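Local coordinates for protein GH86A beta-porphyranase (Bacteroides plebeius, PDB 4AW7) that cleaves the sulfated red-algal polysaccharide porphyran at the linkages between beta-D-galactose and alpha-L-galactose-6-sulfate, giving mostly disaccharides, at residues 210-215 with 252-257; 391-396 with 413-418; 565-570 with 581-586. All coordinates share one frame; numbering follows the deposited sequence. Where two conformers were deposited one is given.

Overall arrangement
The three contacts follow one another along the chain and sample its main domains. Contact 1 joins two helices round the catalytic barrel and lies nearest the active site: the side chain of Met212 is about 10 Å from that of the substrate-binding His229 and about 11 Å from that of Glu146, the probable proton donor. A bound potassium ion is a nearer neighbour, about 7 Å from the same side chain. Contact 3 joins the two sheets of a C-terminal beta-sandwich and touches contact 1, Asp252 OD2 lying 3.5 Å from Ile582 CD1. Contact 2 belongs to the other beta-sandwich domain, its centre about 41 Å from that of contact 1 and 33 Å from that of contact 3.

Contact 1. Residues 210-215 with 252-257; sequences TRMKMF and DMVEAY
Lys213 and Tyr257 meet over a shared carboxylate, that of Asp217 one helical turn beyond the lysine: the tyrosine hydroxyl is hydrogen-bonded to its OD1, while the ammonium group forms a salt bridge with OD2. The two polar ends are neighbours but not bonded to each other, Lys213 NZ standing 3.5 Å from Tyr257 OH. Closer still is the methylene beside the charge, with Lys213 CE 3.4 Å from Tyr257 OH. The lysine chain crosses the phenol at about a right angle and also touches the ring nearer its root, where Lys213 CG lies 3.7 Å from Tyr257 CE2. Extended as far as CE, the chain bends only at its last torsion (chi4 -74°), which turns the ammonium group off the line of the methylenes. With an alanine in place of Lys213, Asp217 would probably lose this salt bridge and the tyrosine ring the methylenes lying against it.

Helices 212-219 and 245-262 follow the successive parallel strands 189-195 and 225-233, so the contact joins neighbouring outer helices of the (beta/alpha)8 barrel that carries the catalytic site. Nearer the start of helix 212-219, Met212 packs against helix 245-262. Its chain is bent at chi2 and chi3 and lays both CG and the terminal methyl CE against one branch of Val254, Met212 CE being 4.2 Å from Val254 CG2. Trp200 packs on Met212 as well, and Tyr481, from strand 469-484, meets the Tyr257 ring with the planes about 30° apart.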
ATOM      1  N   THR A 210      -4.147   3.573 -20.920  1.00  9.21           N
ATOM      2  CA  THR A 210      -5.069   4.690 -21.017  1.00  9.81           C
ATOM      3  C   THR A 210      -5.477   5.296 -19.672  1.00  9.99           C
ATOM      4  O   THR A 210      -6.098   6.349 -19.639  1.00 11.08           O
ATOM      5  CB  THR A 210      -6.326   4.271 -21.820  1.00 10.26           C
ATOM      6  OG1 THR A 210      -6.963   3.159 -21.172  1.00 10.46           O
ATOM      7  CG2 THR A 210      -5.974   3.924 -23.258  1.00 11.82           C
ATOM      8  N   ARG A 211      -5.082   4.640 -18.561  1.00  9.48           N
ATOM      9  CA  ARG A 211      -5.360   5.145 -17.226  1.00  9.79           C
ATOM     10  C   ARG A 211      -4.033   5.524 -16.566  1.00  9.45           C
ATOM     11  O   ARG A 211      -3.604   6.654 -16.694  1.00  9.58           O
ATOM     12  CB  ARG A 211      -6.236   4.156 -16.423  1.00  9.80           C
ATOM     13  CG  ARG A 211      -7.728   4.252 -16.693  1.00 10.08           C
ATOM     14  CD  ARG A 211      -8.157   3.770 -18.057  1.00 10.92           C
ATOM     15  NE  ARG A 211      -9.613   3.684 -18.133  1.00 10.72           N
ATOM     16  CZ  ARG A 211     -10.289   3.358 -19.222  1.00 12.23           C
ATOM     17  NH1 ARG A 211      -9.673   3.149 -20.360  1.00 13.53           N
ATOM     18  NH2 ARG A 211     -11.590   3.206 -19.152  1.00 13.11           N
ATOM     19  N   MET A 212      -3.366   4.594 -15.878  1.00  8.33           N
ATOM     20  CA  MET A 212      -2.193   4.979 -15.110  1.00  8.36           C
ATOM     21  C   MET A 212      -1.021   5.420 -15.965  1.00  8.22           C
ATOM     22  O   MET A 212      -0.330   6.354 -15.579  1.00  9.46           O
ATOM     23  CB  MET A 212      -1.797   3.871 -14.120  1.00  8.58           C
ATOM     24  CG  MET A 212      -0.569   4.160 -13.299  1.00  9.34           C
ATOM     25  SD  MET A 212      -0.651   5.608 -12.195  1.00  9.71           S
ATOM     26  CE  MET A 212      -1.434   4.901 -10.708  1.00  9.39           C
ATOM     27  N   LYS A 213      -0.751   4.777 -17.090  1.00  8.92           N
ATOM     28  CA  LYS A 213       0.348   5.265 -17.949  1.00  9.76           C
ATOM     29  C   LYS A 213       0.077   6.681 -18.396  1.00  9.79           C
ATOM     30  O   LYS A 213       0.970   7.544 -18.346  1.00  9.84           O
ATOM     31  CB  LYS A 213       0.544   4.376 -19.158  1.00 10.36           C
ATOM     32  CG  LYS A 213       1.797   4.716 -19.911  1.00 13.73           C
ATOM     33  CD  LYS A 213       1.972   3.904 -21.214  1.00 16.02           C
ATOM     34  CE  LYS A 213       3.119   4.397 -22.059  1.00 22.24           C
ATOM     35  NZ  LYS A 213       2.751   5.664 -22.704  1.00 22.98           N
ATOM     36  N   MET A 214      -1.168   6.932 -18.821  1.00  9.46           N
ATOM     37  CA  MET A 214      -1.543   8.257 -19.270  1.00 10.32           C
ATOM     38  C   MET A 214      -1.387   9.277 -18.147  1.00  9.84           C
ATOM     39  O   MET A 214      -0.865  10.373 -18.366  1.00 10.45           O
ATOM     40  CB  MET A 214      -2.966   8.223 -19.824  1.00 10.55           C
ATOM     41  CG  MET A 214      -3.466   9.562 -20.397  1.00 12.21           C
ATOM     42  SD  MET A 214      -4.215  10.658 -19.209  1.00 13.35           S
ATOM     43  CE  MET A 214      -5.843   9.876 -19.051  1.00 14.99           C
ATOM     44  N   PHE A 215      -1.777   8.906 -16.922  1.00  9.50           N
ATOM     45  CA  PHE A 215      -1.584   9.787 -15.779  1.00  8.86           C
ATOM     46  C   PHE A 215      -0.128  10.111 -15.540  1.00  9.14           C
ATOM     47  O   PHE A 215       0.251  11.289 -15.365  1.00  9.57           O
ATOM     48  CB  PHE A 215      -2.217   9.177 -14.517  1.00  9.05           C
ATOM     49  CG  PHE A 215      -2.132  10.076 -13.339  1.00  8.38           C
ATOM     50  CD1 PHE A 215      -2.995  11.141 -13.209  1.00  9.02           C
ATOM     51  CD2 PHE A 215      -1.151   9.897 -12.354  1.00  8.92           C
ATOM     52  CE1 PHE A 215      -2.875  12.035 -12.163  1.00  9.35           C
ATOM     53  CE2 PHE A 215      -1.041  10.790 -11.306  1.00  9.54           C
ATOM     54  CZ  PHE A 215      -1.903  11.866 -11.217  1.00  8.97           C
ATOM     55  N   ASP A 252       4.523  -2.782  -8.429  1.00  7.17           N
ATOM     56  CA  ASP A 252       5.746  -2.890  -9.208  1.00  8.10           C
ATOM     57  C   ASP A 252       5.620  -2.219 -10.573  1.00  7.34           C
ATOM     58  O   ASP A 252       6.593  -1.642 -11.049  1.00  8.12           O
ATOM     59  CB  ASP A 252       6.156  -4.352  -9.417  1.00  7.70           C
ATOM     60  CG  ASP A 252       6.899  -4.967  -8.255  1.00  7.84           C
ATOM     61  OD1 ASP A 252       6.892  -4.406  -7.133  1.00  7.93           O
ATOM     62  OD2 ASP A 252       7.548  -6.038  -8.460  1.00  8.68           O
ATOM     63  N   MET A 253       4.447  -2.272 -11.204  1.00  7.67           N
ATOM     64  CA  MET A 253       4.339  -1.656 -12.530  1.00  7.73           C
ATOM     65  C   MET A 253       4.484  -0.151 -12.481  1.00  7.78           C
ATOM     66  O   MET A 253       5.092   0.468 -13.350  1.00  8.62           O
ATOM     67  CB  MET A 253       3.064  -2.038 -13.236  1.00  7.86           C
ATOM     68  CG  MET A 253       3.118  -1.812 -14.738  1.00  9.34           C
ATOM     69  SD  MET A 253       1.738  -2.650 -15.583  1.00  9.12           S
ATOM     70  CE  MET A 253       2.267  -2.431 -17.300  1.00 10.00           C
ATOM     71  N   VAL A 254       3.861   0.441 -11.456  1.00  7.53           N
ATOM     72  CA  VAL A 254       3.983   1.906 -11.241  1.00  8.42           C
ATOM     73  C   VAL A 254       5.458   2.283 -11.063  1.00  8.21           C
ATOM     74  O   VAL A 254       5.941   3.224 -11.678  1.00  9.05           O
ATOM     75  CB  VAL A 254       3.091   2.386 -10.093  1.00  7.81           C
ATOM     76  CG1 VAL A 254       3.317   3.850  -9.778  1.00  8.41           C
ATOM     77  CG2 VAL A 254       1.633   2.097 -10.385  1.00  9.11           C
ATOM     78  N   GLU A 255       6.157   1.550 -10.199  1.00  8.34           N
ATOM     79  CA  GLU A 255       7.581   1.830  -9.970  1.00  8.94           C
ATOM     80  C   GLU A 255       8.397   1.650 -11.246  1.00  9.15           C
ATOM     81  O   GLU A 255       9.265   2.474 -11.572  1.00 10.73           O
ATOM     82  CB  GLU A 255       8.126   0.898  -8.877  1.00  9.41           C
ATOM     83  CG  GLU A 255       7.566   1.143  -7.502  1.00 10.06           C
ATOM     84  CD  GLU A 255       8.104   0.181  -6.428  1.00 11.31           C
ATOM     85  OE1 GLU A 255       9.044  -0.594  -6.720  1.00 11.22           O
ATOM     86  OE2 GLU A 255       7.658   0.203  -5.237  1.00 14.59           O
ATOM     87  N   ALA A 256       8.158   0.538 -11.942  1.00  9.65           N
ATOM     88  CA  ALA A 256       8.936   0.205 -13.131  1.00  9.67           C
ATOM     89  C   ALA A 256       8.766   1.261 -14.212  1.00  9.91           C
ATOM     90  O   ALA A 256       9.768   1.664 -14.839  1.00 11.06           O
ATOM     91  CB  ALA A 256       8.513  -1.171 -13.635  1.00 10.58           C
ATOM     92  N   TYR A 257       7.545   1.756 -14.430  1.00  9.65           N
ATOM     93  CA  TYR A 257       7.359   2.798 -15.437  1.00 10.74           C
ATOM     94  C   TYR A 257       7.889   4.139 -14.974  1.00 11.56           C
ATOM     95  O   TYR A 257       8.481   4.878 -15.770  1.00 12.42           O
ATOM     96  CB  TYR A 257       5.914   2.875 -15.889  1.00 11.10           C
ATOM     97  CG  TYR A 257       5.727   3.775 -17.078  1.00  9.98           C
ATOM     98  CD1 TYR A 257       6.356   3.491 -18.273  1.00 11.36           C
ATOM     99  CD2 TYR A 257       4.947   4.916 -16.997  1.00 10.85           C
ATOM    100  CE1 TYR A 257       6.227   4.330 -19.363  1.00 12.31           C
ATOM    101  CE2 TYR A 257       4.783   5.770 -18.078  1.00 10.85           C
ATOM    102  CZ  TYR A 257       5.448   5.484 -19.256  1.00 12.38           C
ATOM    103  OH  TYR A 257       5.302   6.309 -20.380  1.00 15.89           O
TER

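Contact 2. Residues 391-396 with 413-418; sequences GRLYIA and NSWKDV
The indole of Trp415 presents the CZ3-CH2 side of its six-membered ring to strand 392-399, and two aliphatic side chains meet it there. Leu393 comes at the ring edge, close to its plane, with Leu393 CD2 4.4 Å from Trp415 CZ3. Ile395 approaches obliquely, from the opposite direction to the tryptophan side chain; Ile395 CD1 is equally distant, 3.9 Å, from Trp415 CH2 and CZ3. Val24 of strand 21-25 and Met444 add further apolar contacts to the indole.

Leu393 has a second partner. Besides meeting the indole edge, Leu393 CD2 lies 4.2 Å from Val418 CG2, the two side chains crossing at about a right angle. With CG anti to the backbone N (chi1 -178°) the leucine sets out toward the loop, and chi2 (63°) then turns CD2 to the tryptophan rim and the valine. No hydrogen bond spans the two segments, and the methyls and ring carbons carry the whole contact.

The tryptophan sits where two tight turns follow one another. A type I' turn runs from Asn413 to Lys416, closed by a bond from Lys416 N to Asn413 O, and a type I turn from Trp415 to Val418 overlaps it. The side-chain oxygen of Asn411 binds the amides of both Asn413 and Trp415. In the same loop Lys416 NZ forms a salt bridge of 2.8 Å with Asp417 OD1, met on the syn side of the carboxylate, whose OD2 also binds the hydroxyl of Tyr26.

Leu393 and Ile395, two residues apart, thus line one face of a strand that pairs with strand 454-462, and a loop aromatic packs against them with the rim of its ring at the leucine and obliquely at the isoleucine: a connecting loop covering the margin of the apolar core of a beta-sandwich domain.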
ATOM      1  N   GLY A 391      15.925  -3.285  23.791  1.00 18.43           N
ATOM      2  CA  GLY A 391      15.814  -4.606  24.386  1.00 17.56           C
ATOM      3  C   GLY A 391      14.541  -5.380  24.087  1.00 16.51           C
ATOM      4  O   GLY A 391      14.249  -6.343  24.781  1.00 17.91           O
ATOM      5  N   ARG A 392      13.784  -4.972  23.067  1.00 14.34           N
ATOM      6  CA  ARG A 392      12.585  -5.689  22.685  1.00 13.32           C
ATOM      7  C   ARG A 392      12.701  -6.126  21.210  1.00 11.12           C
ATOM      8  O   ARG A 392      13.187  -5.374  20.360  1.00 11.73           O
ATOM      9  CB  ARG A 392      11.381  -4.795  22.857  1.00 15.57           C
ATOM     10  CG  ARG A 392      11.087  -4.418  24.292  1.00 22.33           C
ATOM     11  CD  ARG A 392      10.594  -5.620  25.095  1.00 29.62           C
ATOM     12  NE  ARG A 392       9.151  -5.662  25.125  1.00 34.98           N
ATOM     13  CZ  ARG A 392       8.414  -6.633  25.653  1.00 39.52           C
ATOM     14  NH1 ARG A 392       8.977  -7.724  26.166  1.00 41.84           N
ATOM     15  NH2 ARG A 392       7.084  -6.525  25.635  1.00 40.99           N
ATOM     16  N   LEU A 393      12.287  -7.349  20.942  1.00 10.48           N
ATOM     17  CA  LEU A 393      12.246  -7.952  19.616  1.00 10.17           C
ATOM     18  C   LEU A 393      10.796  -8.287  19.268  1.00  9.63           C
ATOM     19  O   LEU A 393      10.065  -8.853  20.073  1.00 10.50           O
ATOM     20  CB  LEU A 393      13.080  -9.225  19.626  1.00 11.54           C
ATOM     21  CG  LEU A 393      13.206  -9.989  18.307  1.00 12.84           C
ATOM     22  CD1 LEU A 393      13.917  -9.176  17.212  1.00 13.86           C
ATOM     23  CD2 LEU A 393      13.944 -11.350  18.568  1.00 14.96           C
ATOM     24  N   TYR A 394      10.406  -7.920  18.042  1.00  8.30           N
ATOM     25  CA  TYR A 394       9.078  -8.186  17.489  1.00  8.42           C
ATOM     26  C   TYR A 394       9.238  -9.030  16.250  1.00  8.73           C
ATOM     27  O   TYR A 394      10.016  -8.663  15.368  1.00 10.01           O
ATOM     28  CB  TYR A 394       8.332  -6.886  17.132  1.00  9.41           C
ATOM     29  CG  TYR A 394       8.260  -5.925  18.282  1.00  9.28           C
ATOM     30  CD1 TYR A 394       7.233  -6.027  19.210  1.00 10.94           C
ATOM     31  CD2 TYR A 394       9.194  -4.913  18.446  1.00 10.26           C
ATOM     32  CE1 TYR A 394       7.154  -5.176  20.274  1.00 13.11           C
ATOM     33  CE2 TYR A 394       9.103  -4.026  19.540  1.00 11.93           C
ATOM     34  CZ  TYR A 394       8.094  -4.205  20.465  1.00 13.33           C
ATOM     35  OH  TYR A 394       8.040  -3.331  21.558  1.00 17.77           O
ATOM     36  N   ILE A 395       8.520 -10.147  16.167  1.00  8.69           N
ATOM     37  CA  ILE A 395       8.574 -11.050  14.981  1.00  9.22           C
ATOM     38  C   ILE A 395       7.140 -11.283  14.552  1.00  8.87           C
ATOM     39  O   ILE A 395       6.316 -11.666  15.370  1.00 10.20           O
ATOM     40  CB  ILE A 395       9.244 -12.393  15.296  1.00  9.63           C
ATOM     41  CG1 ILE A 395      10.708 -12.188  15.728  1.00 11.34           C
ATOM     42  CG2 ILE A 395       9.157 -13.308  14.094  1.00 10.88           C
ATOM     43  CD1 ILE A 395      11.323 -13.447  16.404  1.00 13.46           C
ATOM     44  N   ALA A 396       6.823 -10.988  13.280  1.00  8.30           N
ATOM     45  CA  ALA A 396       5.466 -11.094  12.773  1.00  8.32           C
ATOM     46  C   ALA A 396       5.391 -12.043  11.601  1.00  7.82           C
ATOM     47  O   ALA A 396       6.290 -12.048  10.766  1.00  8.60           O
ATOM     48  CB  ALA A 396       4.898  -9.708  12.372  1.00  8.84           C
ATOM     49  N   ASN A 413      21.749 -18.363  16.786  1.00 20.42           N
ATOM     50  CA  ASN A 413      22.181 -18.365  18.196  1.00 22.20           C
ATOM     51  C   ASN A 413      21.228 -19.161  19.097  1.00 21.72           C
ATOM     52  O   ASN A 413      21.291 -19.048  20.339  1.00 22.12           O
ATOM     53  CB  ASN A 413      22.275 -16.944  18.740  1.00 23.60           C
ATOM     54  CG  ASN A 413      23.246 -16.094  17.995  1.00 26.53           C
ATOM     55  OD1 ASN A 413      22.906 -14.982  17.571  1.00 34.56           O
ATOM     56  ND2 ASN A 413      24.439 -16.605  17.782  1.00 28.88           N
ATOM     57  N   SER A 414      20.329 -19.938  18.496  1.00 21.20           N
ATOM     58  CA  SER A 414      19.340 -20.703  19.248  1.00 21.63           C
ATOM     59  C   SER A 414      18.579 -19.851  20.245  1.00 21.49           C
ATOM     60  O   SER A 414      18.245 -20.289  21.346  1.00 21.67           O
ATOM     61  CB  SER A 414      20.032 -21.870  19.968  1.00 22.78           C
ATOM     62  OG  SER A 414      20.691 -22.685  19.015  1.00 25.32           O
ATOM     63  N   TRP A 415      18.304 -18.605  19.857  1.00 20.14           N
ATOM     64  CA  TRP A 415      17.576 -17.654  20.692  1.00 20.38           C
ATOM     65  C   TRP A 415      18.172 -17.441  22.088  1.00 21.49           C
ATOM     66  O   TRP A 415      17.455 -17.084  23.019  1.00 22.13           O
ATOM     67  CB  TRP A 415      16.112 -18.094  20.851  1.00 20.05           C
ATOM     68  CG  TRP A 415      15.423 -18.437  19.565  1.00 19.50           C
ATOM     69  CD1 TRP A 415      15.083 -19.670  19.130  1.00 21.99           C
ATOM     70  CD2 TRP A 415      14.981 -17.519  18.550  1.00 16.09           C
ATOM     71  NE1 TRP A 415      14.451 -19.595  17.922  1.00 20.64           N
ATOM     72  CE2 TRP A 415      14.388 -18.283  17.528  1.00 18.99           C
ATOM     73  CE3 TRP A 415      15.017 -16.131  18.424  1.00 16.80           C
ATOM     74  CZ2 TRP A 415      13.818 -17.709  16.400  1.00 19.57           C
ATOM     75  CZ3 TRP A 415      14.464 -15.556  17.269  1.00 17.35           C
ATOM     76  CH2 TRP A 415      13.868 -16.356  16.290  1.00 16.65           C
ATOM     77  N   LYS A 416      19.481 -17.616  22.219  1.00 22.10           N
ATOM     78  CA  LYS A 416      20.119 -17.545  23.547  1.00 22.74           C
ATOM     79  C   LYS A 416      19.862 -16.235  24.288  1.00 22.30           C
ATOM     80  O   LYS A 416      19.797 -16.215  25.534  1.00 24.32           O
ATOM     81  CB  LYS A 416      21.632 -17.831  23.423  1.00 23.31           C
ATOM     82  CG  LYS A 416      22.481 -16.652  22.957  1.00 26.26           C
ATOM     83  CD  LYS A 416      23.925 -17.053  22.661  1.00 29.92           C
ATOM     84  CE  LYS A 416      24.740 -15.865  22.189  1.00 31.23           C
ATOM     85  NZ  LYS A 416      24.852 -14.792  23.228  1.00 31.89           N
ATOM     86  N   ASP A 417      19.726 -15.136  23.540  1.00 21.67           N
ATOM     87  CA  ASP A 417      19.601 -13.791  24.097  1.00 21.75           C
ATOM     88  C   ASP A 417      18.153 -13.348  24.294  1.00 20.54           C
ATOM     89  O   ASP A 417      17.903 -12.209  24.684  1.00 21.16           O
ATOM     90  CB  ASP A 417      20.294 -12.801  23.147  1.00 22.24           C
ATOM     91  CG  ASP A 417      21.703 -13.211  22.828  1.00 24.52           C
ATOM     92  OD1 ASP A 417      22.526 -13.239  23.770  1.00 27.49           O
ATOM     93  OD2 ASP A 417      21.983 -13.538  21.654  1.00 27.35           O
ATOM     94  N   VAL A 418      17.198 -14.226  23.993  1.00 20.62           N
ATOM     95  CA  VAL A 418      15.771 -13.883  23.951  1.00 20.24           C
ATOM     96  C   VAL A 418      15.052 -14.546  25.133  1.00 20.37           C
ATOM     97  O   VAL A 418      15.369 -15.679  25.504  1.00 23.01           O
ATOM     98  CB  VAL A 418      15.197 -14.305  22.591  1.00 20.27           C
ATOM     99  CG1 VAL A 418      13.668 -14.057  22.517  1.00 21.30           C
ATOM    100  CG2 VAL A 418      15.924 -13.507  21.510  1.00 21.14           C
TER

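Contact 3. Residues 565-570 with 581-586; sequences NNVDIT and MILQVE
Met581 curls to meet Val567 and Ile569: turns of -79° at chi2 and -83° at chi3 bend the thioether so that its methyl CE reaches both. Met581 CE lies 3.6 Å from Val567 CG1, where the side chains run obliquely past each other, and 3.8 Å from Ile569 CG2. Ile569 has its CG1 branch in the crowded position between backbone N and carbonyl carbon (chi1 70°), leaving CG2 and CD1 both facing the methionine; Ile569 CD1 stands 3.9 Å from Met581 CE. These two side chains meet tip to tip.

Val567 uses its two methyls on different partners. While CG1 touches the methionine, Val567 CG2 reaches tip to tip toward Leu583, 4.1 Å from Leu583 CD2. Val567 thus touches both Met581 and Leu583, which are two residues apart on their strand and turned to the same face.

The strands do not pair with each other. Their local axes pass 9.5 Å apart with directions 128° from one another, the spacing of two sheets packed face to face as a beta-sandwich. Strand 563-570 belongs to a four-stranded antiparallel sheet and is bonded to strand 491-498; strand 577-589 lies in the five-stranded sheet between strands 469-484 and 503-514. Phe493, Leu507 and Met509 also pack on Met581. The other face of strand 563-570 carries polar groups: Asn566 ND2 donates to Asp568 OD2 over 2.9 Å, both side chains starting out away from the other sheet.

With no hydrogen bond crossing between them, the two segments meet chiefly through buried methyl groups, so their fit rests on shape and on exclusion of water, and the methionine methyl lies against both branched side chains without any directional bond.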
ATOM      1  N   ASN A 565      23.880  -6.181 -15.589  1.00 12.70           N
ATOM      2  CA  ASN A 565      23.395  -7.526 -15.490  1.00 13.54           C
ATOM      3  C   ASN A 565      22.259  -7.681 -16.480  1.00 13.47           C
ATOM      4  O   ASN A 565      21.649  -6.677 -16.862  1.00 14.90           O
ATOM      5  CB  ASN A 565      22.908  -7.841 -14.081  1.00 12.75           C
ATOM      6  CG  ASN A 565      24.044  -7.930 -13.069  1.00 11.75           C
ATOM      7  OD1 ASN A 565      24.511  -9.023 -12.772  1.00 13.06           O
ATOM      8  ND2 ASN A 565      24.472  -6.781 -12.534  1.00 13.01           N
ATOM      9  N   ASN A 566      22.026  -8.917 -16.912  1.00 13.43           N
ATOM     10  CA  ASN A 566      20.939  -9.199 -17.831  1.00 13.72           C
ATOM     11  C   ASN A 566      20.133 -10.387 -17.359  1.00 13.88           C
ATOM     12  O   ASN A 566      20.668 -11.368 -16.810  1.00 15.33           O
ATOM     13  CB  ASN A 566      21.474  -9.478 -19.234  1.00 15.36           C
ATOM     14  CG  ASN A 566      20.525  -8.956 -20.302  1.00 19.47           C
ATOM     15  OD1 ASN A 566      20.486  -7.749 -20.564  1.00 23.43           O
ATOM     16  ND2 ASN A 566      19.752  -9.835 -20.881  1.00 23.94           N
ATOM     17  N   VAL A 567      18.815 -10.285 -17.545  1.00 13.33           N
ATOM     18  CA  VAL A 567      17.913 -11.375 -17.290  1.00 13.40           C
ATOM     19  C   VAL A 567      17.218 -11.708 -18.609  1.00 14.11           C
ATOM     20  O   VAL A 567      16.713 -10.811 -19.256  1.00 14.33           O
ATOM     21  CB  VAL A 567      16.905 -11.019 -16.206  1.00 12.71           C
ATOM     22  CG1 VAL A 567      15.993 -12.198 -16.029  1.00 13.73           C
ATOM     23  CG2 VAL A 567      17.624 -10.670 -14.910  1.00 14.33           C
ATOM     24  N   ASP A 568      17.223 -12.978 -18.993  1.00 13.96           N
ATOM     25  CA  ASP A 568      16.576 -13.432 -20.230  1.00 15.04           C
ATOM     26  C   ASP A 568      15.543 -14.441 -19.844  1.00 15.44           C
ATOM     27  O   ASP A 568      15.829 -15.353 -19.074  1.00 17.93           O
ATOM     28  CB  ASP A 568      17.628 -13.971 -21.197  1.00 16.19           C
ATOM     29  CG  ASP A 568      18.564 -12.880 -21.609  1.00 19.57           C
ATOM     30  OD1 ASP A 568      18.237 -12.099 -22.506  1.00 23.44           O
ATOM     31  OD2 ASP A 568      19.632 -12.709 -20.969  1.00 28.22           O
ATOM     32  N   ILE A 569      14.318 -14.310 -20.384  1.00 15.69           N
ATOM     33  CA  ILE A 569      13.275 -15.268 -20.038  1.00 15.52           C
ATOM     34  C   ILE A 569      12.549 -15.732 -21.318  1.00 15.64           C
ATOM     35  O   ILE A 569      12.368 -14.944 -22.237  1.00 16.32           O
ATOM     36  CB  ILE A 569      12.297 -14.763 -18.942  1.00 16.74           C
ATOM     37  CG1 ILE A 569      11.407 -13.664 -19.458  1.00 18.07           C
ATOM     38  CG2 ILE A 569      13.047 -14.288 -17.715  1.00 17.91           C
ATOM     39  CD1 ILE A 569      10.347 -13.247 -18.404  1.00 19.01           C
ATOM     40  N   THR A 570      12.160 -16.995 -21.323  1.00 15.77           N
ATOM     41  CA  THR A 570      11.481 -17.566 -22.488  1.00 16.43           C
ATOM     42  C   THR A 570      10.293 -18.398 -22.026  1.00 15.65           C
ATOM     43  O   THR A 570      10.430 -19.328 -21.248  1.00 17.23           O
ATOM     44  CB  THR A 570      12.448 -18.385 -23.392  1.00 16.85           C
ATOM     45  OG1 THR A 570      13.612 -17.603 -23.676  1.00 20.19           O
ATOM     46  CG2 THR A 570      11.720 -18.739 -24.714  1.00 20.41           C
ATOM     47  N   MET A 581      10.065  -6.225 -14.631  1.00  9.04           N
ATOM     48  CA  MET A 581      11.171  -7.079 -14.175  1.00  9.04           C
ATOM     49  C   MET A 581      12.043  -6.225 -13.287  1.00  9.05           C
ATOM     50  O   MET A 581      12.593  -5.231 -13.716  1.00  9.70           O
ATOM     51  CB  MET A 581      11.961  -7.608 -15.380  1.00  9.34           C
ATOM     52  CG  MET A 581      11.161  -8.551 -16.273  1.00 10.90           C
ATOM     53  SD  MET A 581      11.042 -10.216 -15.626  1.00 12.71           S
ATOM     54  CE  MET A 581      12.614 -10.873 -16.207  1.00 14.32           C
ATOM     55  N   ILE A 582      12.154  -6.660 -12.027  1.00  8.98           N
ATOM     56  CA  ILE A 582      12.893  -5.903 -11.008  1.00  9.02           C
ATOM     57  C   ILE A 582      13.813  -6.886 -10.291  1.00  8.94           C
ATOM     58  O   ILE A 582      13.377  -7.963  -9.890  1.00 10.13           O
ATOM     59  CB  ILE A 582      11.921  -5.249 -10.000  1.00  9.09           C
ATOM     60  CG1 ILE A 582      11.033  -4.228 -10.716  1.00  9.87           C
ATOM     61  CG2 ILE A 582      12.685  -4.573  -8.831  1.00 11.03           C
ATOM     62  CD1 ILE A 582       9.819  -3.760  -9.929  1.00 10.56           C
ATOM     63  N   LEU A 583      15.095  -6.520 -10.128  1.00  9.14           N
ATOM     64  CA  LEU A 583      16.001  -7.347  -9.340  1.00  9.85           C
ATOM     65  C   LEU A 583      16.059  -6.808  -7.909  1.00  9.80           C
ATOM     66  O   LEU A 583      16.248  -5.618  -7.699  1.00 11.92           O
ATOM     67  CB  LEU A 583      17.423  -7.381  -9.922  1.00 11.75           C
ATOM     68  CG  LEU A 583      17.589  -8.191 -11.194  1.00 13.50           C
ATOM     69  CD1 LEU A 583      18.979  -8.018 -11.753  1.00 16.98           C
ATOM     70  CD2 LEU A 583      17.303  -9.659 -10.918  1.00 15.13           C
ATOM     71  N   GLN A 584      15.918  -7.704  -6.941  1.00  9.56           N
ATOM     72  CA  GLN A 584      16.062  -7.353  -5.524  1.00  9.71           C
ATOM     73  C   GLN A 584      17.361  -7.990  -5.031  1.00 10.01           C
ATOM     74  O   GLN A 584      17.575  -9.177  -5.244  1.00 12.23           O
ATOM     75  CB  GLN A 584      14.894  -7.848  -4.693  1.00 11.41           C
ATOM     76  CG  GLN A 584      15.230  -7.724  -3.221  1.00 13.94           C
ATOM     77  CD  GLN A 584      14.089  -8.022  -2.311  1.00 17.00           C
ATOM     78  OE1 GLN A 584      13.133  -7.260  -2.278  1.00 17.29           O
ATOM     79  NE2 GLN A 584      14.208  -9.115  -1.488  1.00 19.26           N
ATOM     80  N   VAL A 585      18.199  -7.180  -4.425  1.00  9.14           N
ATOM     81  CA  VAL A 585      19.493  -7.637  -3.897  1.00  8.99           C
ATOM     82  C   VAL A 585      19.560  -7.259  -2.412  1.00  9.05           C
ATOM     83  O   VAL A 585      19.326  -6.111  -2.060  1.00  9.72           O
ATOM     84  CB  VAL A 585      20.667  -7.022  -4.655  1.00  9.90           C
ATOM     85  CG1 VAL A 585      21.980  -7.573  -4.141  1.00 11.64           C
ATOM     86  CG2 VAL A 585      20.551  -7.260  -6.169  1.00 12.15           C
ATOM     87  N   GLU A 586      19.833  -8.248  -1.578  1.00  8.90           N
ATOM     88  CA  GLU A 586      20.035  -8.003  -0.172  0.50  8.78           C
ATOM     89  C   GLU A 586      21.490  -8.325   0.138  1.00  9.18           C
ATOM     90  O   GLU A 586      21.908  -9.481   0.171  1.00  9.70           O
ATOM     91  CB  GLU A 586      19.072  -8.844   0.590  0.50  9.31           C
ATOM     92  CG  GLU A 586      17.629  -8.446   0.355  0.50  8.17           C
ATOM     93  CD  GLU A 586      16.720  -9.345   1.140  0.50  9.09           C
ATOM     94  OE1 GLU A 586      16.616 -10.539   0.798  0.50 12.02           O
ATOM     95  OE2 GLU A 586      16.173  -8.891   2.155  0.50 10.40           O
TER